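Local coordinates for protein aphrodisin (PDB 1E5P) that acts as a hamster aphrodisiac pheromone that elicits copulatory behaviour in males, a secreted lipocalin with odorant-binding function, at residues 8-13 / 112-117; 30-35 / 145-150; 42-47 / 63-68. All coordinates share one frame; numbering follows the deposited sequence. Where two conformers were deposited one is given.

Contact 1. Residues 8-13 / 112-117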
# COMPACT_ATOMS: atom_id res chain seq x y z
N GLY A 8 8.78 -5.54 -9.74
CA GLY A 8 7.86 -6.20 -10.62
C GLY A 8 6.45 -5.62 -10.68
O GLY A 8 6.18 -4.56 -10.11
N LYS A 9 5.58 -6.28 -11.42
CA LYS A 9 4.18 -5.87 -11.56
C LYS A 9 3.41 -6.30 -10.31
O LYS A 9 3.60 -7.38 -9.75
CB LYS A 9 3.57 -6.56 -12.78
CG LYS A 9 2.06 -6.49 -12.89
CD LYS A 9 1.61 -7.31 -14.10
CE LYS A 9 0.62 -6.52 -14.95
NZ LYS A 9 0.25 -7.29 -16.18
N TRP A 10 2.60 -5.37 -9.78
CA TRP A 10 1.82 -5.65 -8.58
C TRP A 10 0.48 -4.88 -8.66
O TRP A 10 0.43 -3.84 -9.32
CB TRP A 10 2.51 -5.13 -7.31
CG TRP A 10 3.81 -5.79 -7.00
CD1 TRP A 10 5.06 -5.32 -7.31
CD2 TRP A 10 4.00 -7.05 -6.35
NE1 TRP A 10 6.01 -6.22 -6.89
CE2 TRP A 10 5.39 -7.29 -6.30
CE3 TRP A 10 3.12 -7.98 -5.81
CZ2 TRP A 10 5.91 -8.44 -5.71
CZ3 TRP A 10 3.65 -9.13 -5.23
CH2 TRP A 10 5.03 -9.33 -5.20
N TYR A 11 -0.51 -5.44 -7.99
CA TYR A 11 -1.82 -4.83 -7.85
C TYR A 11 -2.15 -4.70 -6.36
O TYR A 11 -1.64 -5.44 -5.55
CB TYR A 11 -2.91 -5.71 -8.49
CG TYR A 11 -2.73 -5.92 -9.98
CD1 TYR A 11 -3.10 -4.93 -10.87
CD2 TYR A 11 -2.16 -7.09 -10.47
CE1 TYR A 11 -2.93 -5.09 -12.23
CE2 TYR A 11 -1.99 -7.27 -11.83
CZ TYR A 11 -2.38 -6.27 -12.70
OH TYR A 11 -2.22 -6.43 -14.05
N THR A 12 -2.99 -3.72 -6.01
CA THR A 12 -3.44 -3.64 -4.61
C THR A 12 -4.58 -4.65 -4.42
O THR A 12 -5.58 -4.61 -5.17
CB THR A 12 -3.99 -2.25 -4.26
OG1 THR A 12 -2.99 -1.27 -4.54
CG2 THR A 12 -4.31 -2.16 -2.76
N ILE A 13 -4.39 -5.56 -3.47
CA ILE A 13 -5.45 -6.55 -3.23
C ILE A 13 -6.34 -6.05 -2.09
O ILE A 13 -7.57 -6.03 -2.20
CB ILE A 13 -4.87 -7.92 -2.90
CG1 ILE A 13 -3.79 -8.36 -3.91
CG2 ILE A 13 -6.00 -8.95 -2.83
CD1 ILE A 13 -4.24 -8.33 -5.34
N ALA A 112 -0.11 -6.11 -1.45
CA ALA A 112 0.07 -6.08 -2.91
C ALA A 112 0.11 -7.54 -3.40
O ALA A 112 0.61 -8.37 -2.66
CB ALA A 112 1.39 -5.41 -3.23
N GLY A 113 -0.38 -7.81 -4.60
CA GLY A 113 -0.34 -9.15 -5.13
C GLY A 113 -0.27 -9.17 -6.64
O GLY A 113 -0.33 -8.15 -7.32
N LYS A 114 -0.16 -10.40 -7.18
CA LYS A 114 -0.11 -10.56 -8.63
C LYS A 114 -1.47 -10.53 -9.28
O LYS A 114 -1.57 -10.46 -10.52
CB LYS A 114 0.72 -11.80 -8.97
CG LYS A 114 2.14 -11.65 -8.43
CD LYS A 114 2.94 -10.64 -9.22
CE LYS A 114 4.34 -10.44 -8.65
NZ LYS A 114 5.14 -9.60 -9.58
N GLY A 115 -2.56 -10.57 -8.50
CA GLY A 115 -3.86 -10.39 -9.13
C GLY A 115 -4.99 -11.11 -8.43
O GLY A 115 -6.13 -10.63 -8.46
N ASN A 116 -4.71 -12.24 -7.83
CA ASN A 116 -5.77 -13.01 -7.17
C ASN A 116 -6.10 -12.48 -5.78
O ASN A 116 -5.31 -11.83 -5.12
CB ASN A 116 -5.31 -14.47 -7.04
CG ASN A 116 -5.26 -15.20 -8.37
OD1 ASN A 116 -6.17 -15.03 -9.20
ND2 ASN A 116 -4.22 -15.98 -8.58
N ALA A 117 -7.33 -12.81 -5.37
CA ALA A 117 -7.78 -12.53 -4.01
C ALA A 117 -6.90 -13.33 -3.05
O ALA A 117 -6.27 -14.31 -3.42
CB ALA A 117 -9.23 -12.98 -3.84
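Strands 8-17 and 105-113 run antiparallel here, with Tyr11 and Gly113 as a hydrogen-bonded pair: Tyr11 N donates to Gly113 O and Gly113 N to Tyr11 O, both at 2.8 Å and 160° at the hydrogen. Thr12 and Ala112 form the non-hydrogen-bonded pair that follows. Beyond Gly113 the strand ends, and Lys114 sends its side chain back over the first segment. CG of Lys114 stands beside its backbone N, and a bend at chi2 (-72°) lays the outer chain across one face of the Trp10 indole. Lys114 CE sits 3.6 Å from the centroid of the six-membered ring of Trp10 as a CH-pi contact, and Lys114 NZ follows at 4.1 Å from the same centroid as a cation-pi contact. The ammonium group is also fixed by a hydrogen bond from Lys114 NZ to Lys9 O, 2.7 Å long and in the carbonyl plane. Gly8, Lys9 and Trp10 spell the Gly-X-Trp signature of lipocalins, whose tryptophan, in many relatives, is overlaid by an arginine where this protein uses Lys114. Trp10 NE1 is bonded to Leu6 O. Ala112 CB touches Trp10 CE3 at 4.0 Å. On the other side of the sheet the Tyr11 ring presents an edge to Lys114 O, 3.4 Å from Tyr11 CD2, while Ile13 CG1 lies 3.5 Å from Gly113 N, where a beta carbon on Gly113 would collide with it.

Contact 2. Residues 30-35 / 145-150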
# COMPACT_ATOMS: atom_id res chain seq x y z
N ARG A 30 -6.55 5.56 -1.09
CA ARG A 30 -7.04 4.36 -1.77
C ARG A 30 -6.30 4.28 -3.11
O ARG A 30 -6.63 4.94 -4.07
CB ARG A 30 -8.56 4.38 -1.98
CG ARG A 30 -9.06 3.03 -2.52
CD ARG A 30 -10.57 3.11 -2.71
NE ARG A 30 -11.16 1.87 -3.20
CZ ARG A 30 -11.79 1.00 -2.39
NH1 ARG A 30 -11.89 1.23 -1.09
NH2 ARG A 30 -12.34 -0.10 -2.91
N PHE A 31 -5.24 3.47 -3.13
CA PHE A 31 -4.44 3.46 -4.36
C PHE A 31 -4.32 2.05 -4.90
O PHE A 31 -4.40 1.05 -4.18
CB PHE A 31 -3.11 4.15 -4.10
CG PHE A 31 -2.24 3.21 -3.29
CD1 PHE A 31 -2.38 3.06 -1.93
CD2 PHE A 31 -1.28 2.49 -3.97
CE1 PHE A 31 -1.56 2.16 -1.25
CE2 PHE A 31 -0.45 1.61 -3.30
CZ PHE A 31 -0.60 1.45 -1.93
N TYR A 32 -4.17 2.05 -6.22
CA TYR A 32 -4.14 0.82 -6.99
C TYR A 32 -2.75 0.64 -7.61
O TYR A 32 -2.41 1.30 -8.59
CB TYR A 32 -5.22 0.88 -8.07
CG TYR A 32 -6.62 1.21 -7.54
CD1 TYR A 32 -7.09 2.50 -7.40
CD2 TYR A 32 -7.43 0.15 -7.14
CE1 TYR A 32 -8.37 2.73 -6.90
CE2 TYR A 32 -8.71 0.37 -6.66
CZ TYR A 32 -9.16 1.66 -6.53
OH TYR A 32 -10.43 1.91 -6.03
N PHE A 33 -1.96 -0.25 -6.98
CA PHE A 33 -0.62 -0.49 -7.52
C PHE A 33 -0.65 -0.92 -8.99
O PHE A 33 -1.59 -1.55 -9.46
CB PHE A 33 0.07 -1.65 -6.77
CG PHE A 33 0.84 -1.36 -5.55
CD1 PHE A 33 2.07 -0.72 -5.59
CD2 PHE A 33 0.38 -1.80 -4.31
CE1 PHE A 33 2.80 -0.49 -4.44
CE2 PHE A 33 1.11 -1.57 -3.15
CZ PHE A 33 2.31 -0.91 -3.23
N ARG A 34 0.46 -0.61 -9.68
CA ARG A 34 0.72 -1.15 -11.00
C ARG A 34 2.14 -1.73 -11.06
O ARG A 34 2.30 -2.79 -11.70
CB ARG A 34 0.56 -0.12 -12.12
CG ARG A 34 -0.91 0.31 -12.33
CD ARG A 34 -1.68 -0.81 -12.99
NE ARG A 34 -3.10 -0.52 -13.32
CZ ARG A 34 -4.07 -0.76 -12.45
NH1 ARG A 34 -3.82 -1.24 -11.24
NH2 ARG A 34 -5.34 -0.54 -12.80
N HIS A 35 3.12 -1.12 -10.40
CA HIS A 35 4.49 -1.67 -10.59
C HIS A 35 5.41 -1.08 -9.54
O HIS A 35 5.13 -0.00 -9.01
CB HIS A 35 5.00 -1.17 -11.97
CG HIS A 35 6.02 -2.09 -12.58
ND1 HIS A 35 5.65 -3.15 -13.37
CD2 HIS A 35 7.36 -2.13 -12.50
CE1 HIS A 35 6.73 -3.81 -13.78
NE2 HIS A 35 7.79 -3.21 -13.25
N ALA A 145 -11.51 -5.50 -6.01
CA ALA A 145 -12.84 -5.45 -6.55
C ALA A 145 -13.21 -4.14 -7.24
O ALA A 145 -14.13 -4.09 -8.06
CB ALA A 145 -13.81 -5.70 -5.38
N THR A 146 -12.52 -3.04 -6.92
CA THR A 146 -12.83 -1.77 -7.54
C THR A 146 -11.65 -1.24 -8.34
O THR A 146 -11.59 -0.04 -8.59
CB THR A 146 -13.24 -0.69 -6.52
OG1 THR A 146 -12.10 -0.39 -5.70
CG2 THR A 146 -14.38 -1.14 -5.62
N ASP A 147 -10.72 -2.11 -8.74
CA ASP A 147 -9.57 -1.66 -9.53
C ASP A 147 -10.04 -1.55 -10.98
O ASP A 147 -9.98 -2.55 -11.72
CB ASP A 147 -8.40 -2.62 -9.39
CG ASP A 147 -7.12 -2.09 -10.04
OD1 ASP A 147 -7.16 -1.06 -10.72
OD2 ASP A 147 -6.09 -2.76 -9.84
N THR A 148 -10.50 -0.37 -11.36
CA THR A 148 -11.08 -0.20 -12.69
C THR A 148 -10.26 0.60 -13.66
O THR A 148 -10.66 0.77 -14.82
CB THR A 148 -12.46 0.53 -12.53
OG1 THR A 148 -12.17 1.81 -11.94
CG2 THR A 148 -13.40 -0.22 -11.62
N CYS A 149 -9.10 1.13 -13.25
CA CYS A 149 -8.30 1.94 -14.19
C CYS A 149 -7.53 1.06 -15.16
O CYS A 149 -7.39 -0.15 -14.97
CB CYS A 149 -7.35 2.83 -13.37
SG CYS A 149 -8.19 4.08 -12.35
N PRO A 150 -6.98 1.66 -16.21
CA PRO A 150 -6.28 0.89 -17.23
C PRO A 150 -5.15 0.05 -16.69
O PRO A 150 -4.53 0.38 -15.67
CB PRO A 150 -5.74 1.96 -18.17
CG PRO A 150 -6.70 3.10 -18.03
CD PRO A 150 -7.09 3.09 -16.57
O HOH W 1 -3.89 -2.23 -8.24
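The C-terminal tail of the lipocalin barrel, tied to strand 56-66 by the Cys57-Cys149 disulfide, is fastened here to strand 32-39 at a classic beta bulge, Arg34 and His35 facing Thr48. From CB, the side chain of Arg34 runs to a CG beside the backbone N and bends at chi2 (-72°), bringing CD to 4.1 Å from Pro150 O. Arg34 NE then donates to Pro150 O at 2.9 Å, in the carbonyl plane, and NH2 reaches the same atom from above the plane. At the tip the guanidinium meets the Asp147 carboxylate end-on, their planes 36° apart: Arg34 NH2 donates to Asp147 OD1 at 2.8 Å and NH1 to OD2 at 3.1 Å, each oxygen accepting on its syn lone pair. NH2 also bonds weakly to Cys149 O. NH1 further donates to Phe33 O, and a water joins that oxygen to Asp147 OD2. A methionine here would remove the salt bridge to Asp147 and both donors to Pro150 O, and would probably loosen the tail. Four residues earlier, the extended Arg30 donates from NE to Tyr32 OH and from NH2 to Thr146 OG1, while Tyr32 OH and Thr146 OG1, 2.9 Å apart, are hydrogen-bonded to each other.

Contact 3. Residues 42-47 / 63-68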
# COMPACT_ATOMS: atom_id res chain seq x y z
N CYS A 42 17.58 -1.73 -4.08
CA CYS A 42 16.29 -1.24 -3.70
C CYS A 42 16.33 -0.15 -2.64
O CYS A 42 15.32 0.04 -1.92
CB CYS A 42 15.19 -2.27 -3.42
SG CYS A 42 13.54 -1.72 -3.98
N SER A 43 17.37 0.69 -2.59
CA SER A 43 17.39 1.82 -1.67
C SER A 43 16.53 2.97 -2.21
O SER A 43 16.21 3.93 -1.50
CB SER A 43 18.79 2.31 -1.38
OG SER A 43 19.37 2.89 -2.53
N GLU A 44 16.18 2.90 -3.48
CA GLU A 44 15.22 3.85 -4.08
C GLU A 44 14.12 2.95 -4.67
O GLU A 44 14.49 2.05 -5.43
CB GLU A 44 15.83 4.74 -5.12
CG GLU A 44 16.59 5.95 -4.60
CD GLU A 44 17.28 6.65 -5.79
OE1 GLU A 44 17.05 6.22 -6.93
OE2 GLU A 44 18.04 7.60 -5.53
N MSE A 45 12.85 3.12 -4.32
CA MSE A 45 11.79 2.19 -4.78
C MSE A 45 10.75 3.06 -5.49
O MSE A 45 10.09 3.82 -4.78
CB MSE A 45 11.13 1.41 -3.63
CG MSE A 45 9.80 0.74 -3.83
SE MSE A 45 9.03 -0.34 -2.57
CE MSE A 45 9.94 0.19 -1.13
N GLU A 46 10.74 3.01 -6.82
CA GLU A 46 9.75 3.79 -7.55
C GLU A 46 8.44 3.01 -7.60
O GLU A 46 8.41 1.87 -8.03
CB GLU A 46 10.18 4.07 -8.97
CG GLU A 46 9.05 4.77 -9.72
CD GLU A 46 9.44 4.99 -11.16
OE1 GLU A 46 10.34 4.24 -11.60
OE2 GLU A 46 8.84 5.88 -11.76
N ILE A 47 7.35 3.68 -7.21
CA ILE A 47 6.06 2.98 -7.20
C ILE A 47 5.15 3.64 -8.24
O ILE A 47 5.05 4.86 -8.21
CB ILE A 47 5.40 3.07 -5.80
CG1 ILE A 47 6.33 2.40 -4.77
CG2 ILE A 47 4.05 2.38 -5.80
CD1 ILE A 47 5.96 2.60 -3.33
N ILE A 63 8.64 8.18 -5.55
CA ILE A 63 9.86 7.47 -5.17
C ILE A 63 9.94 7.30 -3.65
O ILE A 63 9.77 8.28 -2.93
CB ILE A 63 11.12 8.19 -5.66
CG1 ILE A 63 11.08 8.41 -7.17
CG2 ILE A 63 12.37 7.40 -5.25
CD1 ILE A 63 11.09 7.15 -8.00
N GLY A 64 10.16 6.07 -3.19
CA GLY A 64 10.36 5.81 -1.77
C GLY A 64 11.89 5.74 -1.55
O GLY A 64 12.58 5.05 -2.30
N TYR A 65 12.34 6.40 -0.51
CA TYR A 65 13.77 6.48 -0.20
C TYR A 65 14.04 5.74 1.10
O TYR A 65 13.50 6.09 2.13
CB TYR A 65 14.19 7.95 -0.06
CG TYR A 65 14.05 8.70 -1.38
CD1 TYR A 65 15.06 8.58 -2.31
CD2 TYR A 65 12.93 9.46 -1.68
CE1 TYR A 65 14.98 9.23 -3.54
CE2 TYR A 65 12.85 10.13 -2.91
CZ TYR A 65 13.87 9.99 -3.82
OH TYR A 65 13.79 10.63 -5.04
N LEU A 66 14.90 4.73 1.04
CA LEU A 66 15.24 3.90 2.18
C LEU A 66 16.12 4.67 3.17
O LEU A 66 17.11 5.29 2.76
CB LEU A 66 15.95 2.63 1.67
CG LEU A 66 16.35 1.62 2.76
CD1 LEU A 66 15.12 1.11 3.51
CD2 LEU A 66 17.09 0.45 2.09
N LYS A 67 15.78 4.58 4.45
CA LYS A 67 16.50 5.28 5.50
C LYS A 67 17.31 4.27 6.32
O LYS A 67 17.12 3.04 6.22
CB LYS A 67 15.53 6.10 6.38
CG LYS A 67 14.60 7.03 5.58
CD LYS A 67 15.38 7.94 4.62
CE LYS A 67 14.43 8.93 3.93
NZ LYS A 67 15.18 9.86 3.04
N GLY A 68 18.15 4.76 7.22
CA GLY A 68 19.00 3.88 8.02
C GLY A 68 18.20 2.93 8.90
O GLY A 68 18.61 1.81 9.18
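The two faces of this antiparallel pair, strands 44-47 and 63-66, carry different side-chain conformations, and the strand axes approach to 4.5 Å. Glu44, Glu46, Ile63 and Tyr65 share one face. Glu44 places CG beside its backbone N (chi1 -81°) and then extends, running alongside Tyr65 in the same direction, with Glu44 CG 3.8 Å from Tyr65 CE1 and the carboxylate plane 83° from the ring. Glu46 instead has CG anti to the backbone N, and its aliphatic part crosses Ile63 obliquely: Ile63 CD1 comes within 3.4 Å of Glu46 CB. Ile63 CG2 meanwhile rests over the Tyr65 ring, toward its rim. On the opposite face selenomethionine Met45, extended to SE and bent only at chi3, pairs with Gly64 and reaches Ile36, Tyr72 and Phe82. Met45 N to Gly64 O and Gly64 N to Met45 O are hydrogen bonds of 2.8 Å. Leu66 N donates almost straight (174°) to Ser43 O. Ser43 OG, between backbone N and carbonyl carbon, bonds to Lys40 O. Ser43 and Glu44 form a classic bulge opposite Tyr39, next to the Cys38-Cys42 disulfide, whose Cys-X-X-X-Cys spacing recurs in odorant-binding lipocalins; the pair itself is the open end of a beta hairpin in the lipocalin barrel.

In the fold
Contacts 1 and 3 each join neighbouring strands of one barrel, 8-17 with 105-113 and 44-53 with 56-66, whereas contact 2 fixes the C-terminal tail to strand 32-39, which lies between 8-17 and 44-53. Contacts 1 and 2 have centres 9 Å apart and meet directly: Thr12 OG1 lies 2.7 Å from Phe31 O and 2.8 Å from Phe33 N, both probable hydrogen bonds. Contact 3 is centred about 21 Å from contact 2, yet Phe33 CE1 packs on Ile47 CG2 at 3.4 Å. Contact 1 does not touch contact 3; their nearest atoms are about 7 Å apart. Along the chain, contacts 1 and 2 interlock, and contact 3 is nested within both. Lipocalin barrels enclose a cavity for small ligands, odorants in this protein's case, toward which Phe33, Met45 and Ile47 probably point.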